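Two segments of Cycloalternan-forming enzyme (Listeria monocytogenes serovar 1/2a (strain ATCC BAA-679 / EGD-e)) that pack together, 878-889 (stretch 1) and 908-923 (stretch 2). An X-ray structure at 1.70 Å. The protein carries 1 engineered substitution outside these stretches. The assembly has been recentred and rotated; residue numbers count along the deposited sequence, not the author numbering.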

# COMPACT_ATOMS: atom_id res chain seq x y z
N VAL A 878 -12.92 -19.59 21.47
CA VAL A 878 -11.97 -20.62 21.04
C VAL A 878 -12.66 -21.58 20.08
O VAL A 878 -13.67 -22.20 20.42
CB VAL A 878 -11.40 -21.41 22.25
CG1 VAL A 878 -10.28 -22.34 21.82
CG2 VAL A 878 -10.91 -20.47 23.35
N PHE A 879 -12.06 -21.76 18.89
CA PHE A 879 -12.57 -22.70 17.88
C PHE A 879 -12.26 -24.11 18.36
O PHE A 879 -11.08 -24.49 18.47
CB PHE A 879 -11.90 -22.39 16.53
CG PHE A 879 -12.52 -23.07 15.33
CD1 PHE A 879 -13.87 -22.90 15.01
CD2 PHE A 879 -11.71 -23.82 14.46
CE1 PHE A 879 -14.42 -23.49 13.85
CE2 PHE A 879 -12.25 -24.42 13.32
CZ PHE A 879 -13.60 -24.25 13.01
N SER A 880 -13.29 -24.87 18.71
CA SER A 880 -13.12 -26.23 19.27
C SER A 880 -14.46 -26.89 19.43
O SER A 880 -15.49 -26.25 19.30
CB SER A 880 -12.44 -26.18 20.66
OG SER A 880 -13.37 -25.76 21.66
N THR A 881 -14.44 -28.19 19.76
CA THR A 881 -15.67 -28.85 20.21
C THR A 881 -16.01 -28.38 21.63
O THR A 881 -15.22 -27.69 22.27
CB THR A 881 -15.55 -30.38 20.17
OG1 THR A 881 -14.48 -30.78 21.03
CG2 THR A 881 -15.31 -30.86 18.74
N GLU A 882 -17.18 -28.80 22.12
CA GLU A 882 -17.66 -28.36 23.44
C GLU A 882 -16.84 -28.92 24.60
O GLU A 882 -16.72 -30.14 24.71
CB GLU A 882 -19.12 -28.75 23.63
CG GLU A 882 -19.74 -28.15 24.89
CD GLU A 882 -21.24 -28.33 24.96
OE1 GLU A 882 -21.79 -29.11 24.17
OE2 GLU A 882 -21.88 -27.68 25.82
N PRO A 883 -16.31 -28.05 25.48
CA PRO A 883 -15.58 -28.54 26.66
C PRO A 883 -16.44 -29.34 27.63
O PRO A 883 -17.67 -29.19 27.65
CB PRO A 883 -15.13 -27.26 27.38
CG PRO A 883 -15.24 -26.18 26.38
CD PRO A 883 -16.38 -26.57 25.48
N THR A 884 -15.78 -30.18 28.41
CA THR A 884 -16.43 -30.85 29.55
C THR A 884 -16.30 -30.00 30.81
O THR A 884 -17.12 -30.12 31.72
CB THR A 884 -15.86 -32.26 29.79
OG1 THR A 884 -14.44 -32.19 29.91
CG2 THR A 884 -16.21 -33.17 28.62
N SER A 885 -15.27 -29.16 30.88
CA SER A 885 -15.11 -28.15 31.92
C SER A 885 -14.14 -27.09 31.47
O SER A 885 -13.36 -27.31 30.53
CB SER A 885 -14.64 -28.77 33.24
OG SER A 885 -13.32 -29.26 33.12
N VAL A 886 -14.20 -25.93 32.13
CA VAL A 886 -13.23 -24.86 31.90
C VAL A 886 -12.77 -24.38 33.27
O VAL A 886 -13.59 -24.19 34.15
CB VAL A 886 -13.82 -23.69 31.07
CG1 VAL A 886 -12.79 -22.58 30.87
CG2 VAL A 886 -14.29 -24.17 29.71
N THR A 887 -11.46 -24.22 33.43
CA THR A 887 -10.91 -23.69 34.67
C THR A 887 -10.15 -22.39 34.42
O THR A 887 -9.63 -22.15 33.32
CB THR A 887 -9.93 -24.67 35.33
OG1 THR A 887 -8.89 -24.98 34.40
CG2 THR A 887 -10.64 -25.95 35.76
N ILE A 888 -10.12 -21.55 35.45
CA ILE A 888 -9.28 -20.37 35.44
C ILE A 888 -8.51 -20.43 36.74
O ILE A 888 -9.11 -20.50 37.81
CB ILE A 888 -10.07 -19.05 35.32
CG1 ILE A 888 -10.92 -19.05 34.04
CG2 ILE A 888 -9.11 -17.87 35.35
CD1 ILE A 888 -11.71 -17.77 33.78
N ASP A 889 -7.18 -20.45 36.63
CA ASP A 889 -6.28 -20.64 37.78
C ASP A 889 -6.60 -21.92 38.57
O ASP A 889 -6.47 -21.96 39.80
CB ASP A 889 -6.22 -19.37 38.66
CG ASP A 889 -5.59 -18.18 37.94
OD1 ASP A 889 -4.78 -18.39 37.02
OD2 ASP A 889 -5.89 -17.01 38.32
N GLY A 908 -17.24 -17.35 33.44
CA GLY A 908 -17.97 -18.54 33.03
C GLY A 908 -17.62 -18.95 31.62
O GLY A 908 -16.73 -18.36 31.02
N TYR A 909 -18.30 -19.97 31.10
CA TYR A 909 -18.14 -20.37 29.70
C TYR A 909 -19.46 -20.72 29.03
O TYR A 909 -20.43 -21.06 29.69
CB TYR A 909 -17.10 -21.48 29.55
CG TYR A 909 -17.56 -22.87 29.89
CD1 TYR A 909 -17.58 -23.30 31.22
CD2 TYR A 909 -17.93 -23.79 28.88
CE1 TYR A 909 -17.97 -24.60 31.55
CE2 TYR A 909 -18.33 -25.09 29.21
CZ TYR A 909 -18.35 -25.48 30.54
OH TYR A 909 -18.75 -26.75 30.89
N TYR A 910 -19.48 -20.62 27.70
CA TYR A 910 -20.68 -20.87 26.90
C TYR A 910 -20.22 -21.48 25.59
O TYR A 910 -19.16 -21.12 25.08
CB TYR A 910 -21.44 -19.56 26.67
CG TYR A 910 -22.51 -19.63 25.59
CD1 TYR A 910 -23.76 -20.21 25.85
CD2 TYR A 910 -22.27 -19.10 24.31
CE1 TYR A 910 -24.74 -20.26 24.87
CE2 TYR A 910 -23.25 -19.16 23.32
CZ TYR A 910 -24.47 -19.74 23.60
OH TYR A 910 -25.43 -19.79 22.62
N TYR A 911 -21.03 -22.37 25.01
CA TYR A 911 -20.66 -22.98 23.73
C TYR A 911 -21.65 -22.60 22.63
O TYR A 911 -22.84 -22.89 22.73
CB TYR A 911 -20.53 -24.51 23.86
CG TYR A 911 -19.99 -25.16 22.61
CD1 TYR A 911 -18.64 -25.01 22.25
CD2 TYR A 911 -20.82 -25.92 21.77
CE1 TYR A 911 -18.15 -25.60 21.10
CE2 TYR A 911 -20.32 -26.51 20.61
CZ TYR A 911 -18.99 -26.34 20.29
OH TYR A 911 -18.46 -26.91 19.15
N ASP A 912 -21.13 -21.94 21.60
CA ASP A 912 -21.89 -21.55 20.42
C ASP A 912 -21.84 -22.73 19.45
O ASP A 912 -20.82 -22.94 18.79
CB ASP A 912 -21.26 -20.28 19.82
CG ASP A 912 -21.95 -19.76 18.56
OD1 ASP A 912 -22.75 -20.48 17.91
OD2 ASP A 912 -21.67 -18.58 18.22
N THR A 913 -22.94 -23.48 19.35
CA THR A 913 -22.98 -24.68 18.48
C THR A 913 -22.96 -24.37 16.97
O THR A 913 -22.58 -25.22 16.16
CB THR A 913 -24.19 -25.59 18.78
OG1 THR A 913 -25.39 -24.94 18.36
CG2 THR A 913 -24.29 -25.90 20.27
N VAL A 914 -23.39 -23.16 16.59
CA VAL A 914 -23.47 -22.75 15.18
C VAL A 914 -22.08 -22.47 14.63
O VAL A 914 -21.75 -22.87 13.51
CB VAL A 914 -24.41 -21.53 14.97
CG1 VAL A 914 -24.34 -20.99 13.54
CG2 VAL A 914 -25.84 -21.94 15.28
N GLN A 915 -21.27 -21.81 15.46
CA GLN A 915 -19.92 -21.36 15.09
C GLN A 915 -18.83 -22.31 15.57
O GLN A 915 -17.67 -22.16 15.16
CB GLN A 915 -19.66 -19.96 15.69
CG GLN A 915 -20.56 -18.86 15.12
CD GLN A 915 -20.18 -18.46 13.70
OE1 GLN A 915 -19.01 -18.53 13.33
NE2 GLN A 915 -21.15 -18.01 12.92
N ASN A 916 -19.20 -23.28 16.42
CA ASN A 916 -18.25 -24.15 17.10
C ASN A 916 -17.18 -23.35 17.85
O ASN A 916 -15.97 -23.57 17.70
CB ASN A 916 -17.66 -25.18 16.13
CG ASN A 916 -18.71 -26.12 15.59
OD1 ASN A 916 -19.42 -26.80 16.35
ND2 ASN A 916 -18.81 -26.18 14.26
N LEU A 917 -17.65 -22.38 18.63
CA LEU A 917 -16.77 -21.56 19.44
C LEU A 917 -17.12 -21.70 20.91
O LEU A 917 -18.29 -21.60 21.28
CB LEU A 917 -16.91 -20.08 19.07
CG LEU A 917 -16.47 -19.67 17.66
CD1 LEU A 917 -16.89 -18.24 17.42
CD2 LEU A 917 -14.96 -19.80 17.51
N THR A 918 -16.09 -21.95 21.72
CA THR A 918 -16.22 -21.89 23.18
C THR A 918 -15.93 -20.47 23.69
O THR A 918 -14.82 -19.96 23.53
CB THR A 918 -15.27 -22.87 23.88
OG1 THR A 918 -15.47 -24.19 23.34
CG2 THR A 918 -15.58 -22.90 25.38
N TYR A 919 -16.92 -19.87 24.35
CA TYR A 919 -16.72 -18.55 24.96
C TYR A 919 -16.24 -18.76 26.38
O TYR A 919 -16.81 -19.58 27.10
CB TYR A 919 -18.03 -17.75 25.03
CG TYR A 919 -18.73 -17.36 23.73
CD1 TYR A 919 -18.47 -18.02 22.51
CD2 TYR A 919 -19.73 -16.39 23.74
CE1 TYR A 919 -19.15 -17.67 21.35
CE2 TYR A 919 -20.42 -16.05 22.59
CZ TYR A 919 -20.13 -16.69 21.40
OH TYR A 919 -20.82 -16.37 20.26
N VAL A 920 -15.20 -18.02 26.79
CA VAL A 920 -14.71 -18.07 28.18
C VAL A 920 -14.55 -16.64 28.71
O VAL A 920 -13.76 -15.86 28.16
CB VAL A 920 -13.36 -18.84 28.33
CG1 VAL A 920 -12.90 -18.88 29.79
CG2 VAL A 920 -13.47 -20.26 27.79
N LYS A 921 -15.31 -16.30 29.74
CA LYS A 921 -15.21 -14.99 30.37
C LYS A 921 -14.29 -15.04 31.58
O LYS A 921 -14.52 -15.84 32.49
CB LYS A 921 -16.60 -14.47 30.78
CG LYS A 921 -16.60 -13.06 31.36
CD LYS A 921 -18.02 -12.63 31.70
CE LYS A 921 -18.81 -12.22 30.46
NZ LYS A 921 -20.11 -11.59 30.84
N ALA A 922 -13.27 -14.19 31.57
CA ALA A 922 -12.37 -14.00 32.71
C ALA A 922 -12.55 -12.58 33.22
O ALA A 922 -12.66 -11.64 32.44
CB ALA A 922 -10.91 -14.22 32.30
N ALA A 923 -12.60 -12.43 34.54
CA ALA A 923 -12.70 -11.12 35.17
C ALA A 923 -11.42 -10.31 34.96
O ALA A 923 -10.35 -10.89 34.72
CB ALA A 923 -13.00 -11.29 36.66
O HOH W 1 -19.06 -29.94 20.14
O HOH W 2 -19.89 -28.18 29.02

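How do the two backbones meet? Stretch 2 is a hairpin: strands 908-912 and 917-922 pair through backbone hydrogen bonds such as Y919 N to Y910 O (2.7 Å) and Y910 N to Y919 O (2.9 Å). Strand 878-879 adds itself antiparallel to the second of these strands. V878 and T918 form a hydrogen-bonded pair, with V878 N to T918 O and T918 N to V878 O both at 2.8 Å and nearly straight. F879 and L917 follow as a non-hydrogen-bonded pair, their CA atoms 4.6 Å apart, and S880 N then bonds to N916 O at 3.1 Å. Between these bonds the carbonyls also take CA-H...O contacts, L917 CA to V878 O at 3.3 Å and F879 CA to N916 O at 3.5 Å.

What happens once stretch 1 leaves this pairing? The chain passes through a loop and becomes a strand again at 885-888, now running in roughly the same direction as strand 917-922, at 26° to it. The axes come no closer than 9.1 Å, and no backbone hydrogen bond joins these two strands, so contact here depends on side chains. V886 and I888 point toward the hairpin, while S885 before them and T887 between them point away, the alternation expected of an extended strand.

Which polar groups fasten the loop? S880 is central: T918 OG1 donates to S880 OG at 3.1 Å, and S880 OG in turn donates to T881 O at 2.7 Å, a short relay from the hairpin into the loop backbone. The hydroxyl of Y911 reaches the same residue, with Y911 OH 3.0 Å from S880 O; N916 OD1 lies equally near Y911 OH, and the proton's choice remains open. Water extends the polar links. One molecule accepts from E882 N at 3.0 Å and makes a weak bond with Y911 OH at 3.2 Å; another donates to P883 O at 2.8 Å and lies 2.6 Å from Y909 OH, joining a carbonyl and a hydroxyl that are themselves 4.2 Å apart.

How are the aromatic rings used? Y909 and Y911 both point toward stretch 1, whereas Y910 between them points away. E882 CB sits 3.7 Å from the centroid of the Y911 ring and almost on its normal, so the aliphatic part of an acidic side chain packs on the ring face. V886 CG2 does the same for Y909, also 3.7 Å from the ring centroid. At the edge of the F879 ring, near its plane, lie L917 CD2 and Q915 O, the latter 3.7 Å from F879 CE1.

What completes the apolar packing? P883 CB approaches Y909 CE2 at 4.3 Å, and P883 CD lies 4.2 Å from Y911 CD1, placing the proline against both tyrosines. Farther along, V886 CG1 meets V920 CG1 at 3.9 Å, and I888 CD1 reaches A922 CB at 3.9 Å and V920 CG1 at 4.3 Å.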